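Local coordinates for protein IclR transcriptional regulator (Thermotoga maritima, PDB 1MKM) that probably binds DNA through a winged helix-turn-helix domain and regulates transcription as a zinc-containing member of the IclR family, at residues S141-E150 / G201-P211. Residues are numbered along the deposited sequence; the frame is centred on the assembly and turned at random.
Sequences SILAFVPEKE and GVPIFDHNGYP
Over one face of the Phe145 ring sits Phe205 CZ, 3.2 Å from Phe145 CD2; the two ring planes meet obliquely at 54°. The Phe145 ring also meets Pro203, where Phe145 CD1 lies 3.8 Å from Pro203 CG. A third ring, that of Tyr210, has Pro211 CD over one face, while Pro147 CD and Glu150 OE1 approach its edge. Here the hydroxyl makes the contact's one strong polar link: Tyr210 OH donates to Glu150 OE1 at 2.5 Å, on the syn side of the carboxylate and 24° out of its plane. Glu150 reaches it with CG anti to the backbone N (chi1 -168°) and the chain extended beyond. Lys104 NZ also bonds this hydroxyl and forms a long, weak ion pair with Glu150 OE2. A phenylalanine in place of Tyr210 would probably leave Glu150 OE1 and Lys104 NZ without the hydroxyl that joins them. Between the Tyr210 ring and the Phe145–Phe205 pair, Pro211 works as a wedge: Pro211 CG presses on Val146 CG1 at 3.5 Å and Pro211 CB meets Ile142 CG2 at 3.7 Å. Gly209 N bonds Asp206 O in the turn between antiparallel strands 197-205 and 211-220. The contact thus packs this hairpin end of the GAF-like C-terminal domain's sheet against the link between helices 137-143 and 148-157, with helix 226-246 packed on Val202 and Ile204 and the zinc site near Gly201.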
loop_
_atom_site.group_PDB
_atom_site.type_symbol
_atom_site.label_atom_id
_atom_site.label_comp_id
_atom_site.label_asym_id
_atom_site.label_seq_id
_atom_site.Cartn_x
_atom_site.Cartn_y
_atom_site.Cartn_z
ATOM N N SER B 141 10.704 21.087 33.195
ATOM C CA SER B 141 10.877 20.000 34.146
ATOM C C SER B 141 12.385 19.799 34.366
ATOM O O SER B 141 12.819 19.402 35.445
ATOM C CB SER B 141 10.235 18.723 33.584
ATOM O OG SER B 141 10.107 17.700 34.556
ATOM N N ILE B 142 13.185 20.082 33.338
ATOM C CA ILE B 142 14.639 19.933 33.436
ATOM C C ILE B 142 15.258 21.185 34.046
ATOM O O ILE B 142 16.227 21.104 34.808
ATOM C CB ILE B 142 15.285 19.676 32.050
ATOM C CG1 ILE B 142 14.894 18.284 31.543
ATOM C CG2 ILE B 142 16.807 19.801 32.145
ATOM C CD1 ILE B 142 15.351 17.993 30.129
ATOM N N LEU B 143 14.692 22.342 33.707
ATOM C CA LEU B 143 15.166 23.619 34.231
ATOM C C LEU B 143 14.746 23.813 35.680
ATOM O O LEU B 143 15.015 24.856 36.278
ATOM C CB LEU B 143 14.611 24.775 33.400
ATOM C CG LEU B 143 15.506 25.292 32.273
ATOM C CD1 LEU B 143 14.833 26.471 31.562
ATOM C CD2 LEU B 143 16.840 25.715 32.874
ATOM N N ALA B 144 14.079 22.809 36.239
ATOM C CA ALA B 144 13.614 22.878 37.617
ATOM C C ALA B 144 14.494 22.044 38.526
ATOM O O ALA B 144 14.121 21.755 39.660
ATOM C CB ALA B 144 12.171 22.395 37.709
ATOM N N PHE B 145 15.655 21.644 38.023
ATOM C CA PHE B 145 16.578 20.840 38.811
ATOM C C PHE B 145 18.034 21.086 38.454
ATOM O O PHE B 145 18.930 20.453 39.015
ATOM C CB PHE B 145 16.253 19.347 38.678
ATOM C CG PHE B 145 15.017 18.928 39.425
ATOM C CD1 PHE B 145 13.753 19.120 38.874
ATOM C CD2 PHE B 145 15.118 18.380 40.703
ATOM C CE1 PHE B 145 12.609 18.776 39.582
ATOM C CE2 PHE B 145 13.979 18.031 41.420
ATOM C CZ PHE B 145 12.721 18.231 40.858
ATOM N N VAL B 146 18.272 21.998 37.514
ATOM C CA VAL B 146 19.638 22.327 37.132
ATOM C C VAL B 146 20.186 23.135 38.295
ATOM O O VAL B 146 19.513 24.044 38.784
ATOM C CB VAL B 146 19.693 23.200 35.845
ATOM C CG1 VAL B 146 19.134 22.426 34.666
ATOM C CG2 VAL B 146 18.910 24.497 36.045
ATOM N N PRO B 147 21.394 22.805 38.779
ATOM C CA PRO B 147 21.924 23.587 39.896
ATOM C C PRO B 147 21.668 25.085 39.699
ATOM O O PRO B 147 21.979 25.650 38.643
ATOM C CB PRO B 147 23.400 23.218 39.890
ATOM C CG PRO B 147 23.341 21.758 39.541
ATOM C CD PRO B 147 22.338 21.741 38.391
ATOM N N GLU B 148 21.064 25.695 40.717
ATOM C CA GLU B 148 20.718 27.116 40.742
ATOM C C GLU B 148 21.695 28.005 39.981
ATOM O O GLU B 148 21.284 28.890 39.230
ATOM C CB GLU B 148 20.616 27.580 42.198
ATOM C CG GLU B 148 21.666 26.955 43.112
ATOM C CD GLU B 148 23.088 27.285 42.688
ATOM O OE1 GLU B 148 23.479 28.465 42.797
ATOM O OE2 GLU B 148 23.814 26.371 42.235
ATOM N N LYS B 149 22.986 27.761 40.190
ATOM C CA LYS B 149 24.065 28.505 39.543
ATOM C C LYS B 149 23.903 28.472 38.028
ATOM O O LYS B 149 23.772 29.514 37.377
ATOM C CB LYS B 149 25.410 27.883 39.923
ATOM C CG LYS B 149 26.600 28.449 39.173
ATOM C CD LYS B 149 27.850 27.640 39.467
ATOM C CE LYS B 149 29.029 28.121 38.639
ATOM N NZ LYS B 149 30.199 27.214 38.776
ATOM N N GLU B 150 23.922 27.259 37.480
ATOM C CA GLU B 150 23.771 27.048 36.048
ATOM C C GLU B 150 22.469 27.707 35.620
ATOM O O GLU B 150 22.409 28.403 34.604
ATOM C CB GLU B 150 23.708 25.555 35.746
ATOM C CG GLU B 150 23.830 25.222 34.272
ATOM C CD GLU B 150 23.207 23.883 33.924
ATOM O OE1 GLU B 150 23.467 22.891 34.641
ATOM O OE2 GLU B 150 22.460 23.822 32.927
ATOM N N GLY B 201 5.321 16.900 32.063
ATOM C CA GLY B 201 6.656 16.343 32.071
ATOM C C GLY B 201 7.300 16.178 33.430
ATOM O O GLY B 201 6.976 16.891 34.379
ATOM N N VAL B 202 8.235 15.232 33.496
ATOM C CA VAL B 202 8.984 14.897 34.703
ATOM C C VAL B 202 10.450 14.687 34.292
ATOM O O VAL B 202 10.722 14.244 33.175
ATOM C CB VAL B 202 8.438 13.591 35.328
ATOM C CG1 VAL B 202 9.222 13.225 36.570
ATOM C CG2 VAL B 202 6.972 13.752 35.655
ATOM N N PRO B 203 11.409 15.009 35.181
ATOM C CA PRO B 203 12.838 14.843 34.872
ATOM C C PRO B 203 13.375 13.422 35.030
ATOM O O PRO B 203 12.678 12.524 35.492
ATOM C CB PRO B 203 13.526 15.797 35.851
ATOM C CG PRO B 203 12.458 16.767 36.229
ATOM C CD PRO B 203 11.247 15.884 36.351
ATOM N N ILE B 204 14.630 13.246 34.641
ATOM C CA ILE B 204 15.330 11.970 34.742
ATOM C C ILE B 204 16.721 12.324 35.257
ATOM O O ILE B 204 17.478 12.995 34.562
ATOM C CB ILE B 204 15.493 11.287 33.365
ATOM C CG1 ILE B 204 14.139 10.832 32.813
ATOM C CG2 ILE B 204 16.423 10.087 33.500
ATOM C CD1 ILE B 204 13.617 9.527 33.428
ATOM N N PHE B 205 17.060 11.876 36.464
ATOM C CA PHE B 205 18.365 12.186 37.046
ATOM C C PHE B 205 19.425 11.106 36.801
ATOM O O PHE B 205 19.112 9.930 36.563
ATOM C CB PHE B 205 18.211 12.445 38.548
ATOM C CG PHE B 205 17.195 13.505 38.868
ATOM C CD1 PHE B 205 16.100 13.220 39.685
ATOM C CD2 PHE B 205 17.303 14.783 38.309
ATOM C CE1 PHE B 205 15.122 14.193 39.937
ATOM C CE2 PHE B 205 16.333 15.761 38.554
ATOM C CZ PHE B 205 15.242 15.467 39.368
ATOM N N ASP B 206 20.686 11.526 36.866
ATOM C CA ASP B 206 21.818 10.637 36.635
ATOM C C ASP B 206 22.568 10.312 37.922
ATOM O O ASP B 206 21.989 10.299 39.006
ATOM C CB ASP B 206 22.776 11.292 35.639
ATOM C CG ASP B 206 23.420 12.550 36.196
ATOM O OD1 ASP B 206 22.777 13.231 37.024
ATOM O OD2 ASP B 206 24.562 12.863 35.801
ATOM N N HIS B 207 23.863 10.040 37.781
ATOM C CA HIS B 207 24.733 9.724 38.913
ATOM C C HIS B 207 24.537 10.711 40.064
ATOM O O HIS B 207 23.955 10.383 41.095
ATOM C CB HIS B 207 26.200 9.772 38.474
ATOM C CG HIS B 207 26.710 8.490 37.893
ATOM N ND1 HIS B 207 25.937 7.667 37.104
ATOM C CD2 HIS B 207 27.932 7.911 37.957
ATOM C CE1 HIS B 207 26.661 6.636 36.704
ATOM N NE2 HIS B 207 27.875 6.760 37.208
ATOM N N ASN B 208 25.033 11.925 39.861
ATOM C CA ASN B 208 24.966 12.986 40.856
ATOM C C ASN B 208 23.656 13.765 40.802
ATOM O O ASN B 208 23.630 14.972 41.048
ATOM C CB ASN B 208 26.143 13.938 40.647
ATOM C CG ASN B 208 27.429 13.202 40.309
ATOM O OD1 ASN B 208 27.517 12.523 39.284
ATOM N ND2 ASN B 208 28.433 13.330 41.174
ATOM N N GLY B 209 22.574 13.069 40.472
ATOM C CA GLY B 209 21.271 13.706 40.403
ATOM C C GLY B 209 21.188 15.011 39.627
ATOM O O GLY B 209 20.698 16.018 40.145
ATOM N N TYR B 210 21.673 15.005 38.390
ATOM C CA TYR B 210 21.613 16.187 37.538
ATOM C C TYR B 210 20.482 15.913 36.533
ATOM O O TYR B 210 20.201 14.752 36.207
ATOM C CB TYR B 210 22.960 16.385 36.820
ATOM C CG TYR B 210 23.023 17.572 35.870
ATOM C CD1 TYR B 210 23.172 18.885 36.346
ATOM C CD2 TYR B 210 22.931 17.386 34.488
ATOM C CE1 TYR B 210 23.229 19.986 35.459
ATOM C CE2 TYR B 210 22.984 18.473 33.600
ATOM C CZ TYR B 210 23.132 19.770 34.089
ATOM O OH TYR B 210 23.148 20.829 33.194
ATOM N N PRO B 211 19.792 16.968 36.059
ATOM C CA PRO B 211 18.703 16.765 35.096
ATOM C C PRO B 211 19.233 16.553 33.674
ATOM O O PRO B 211 19.393 17.508 32.914
ATOM C CB PRO B 211 17.895 18.051 35.225
ATOM C CG PRO B 211 18.971 19.070 35.454
ATOM C CD PRO B 211 19.858 18.382 36.479
#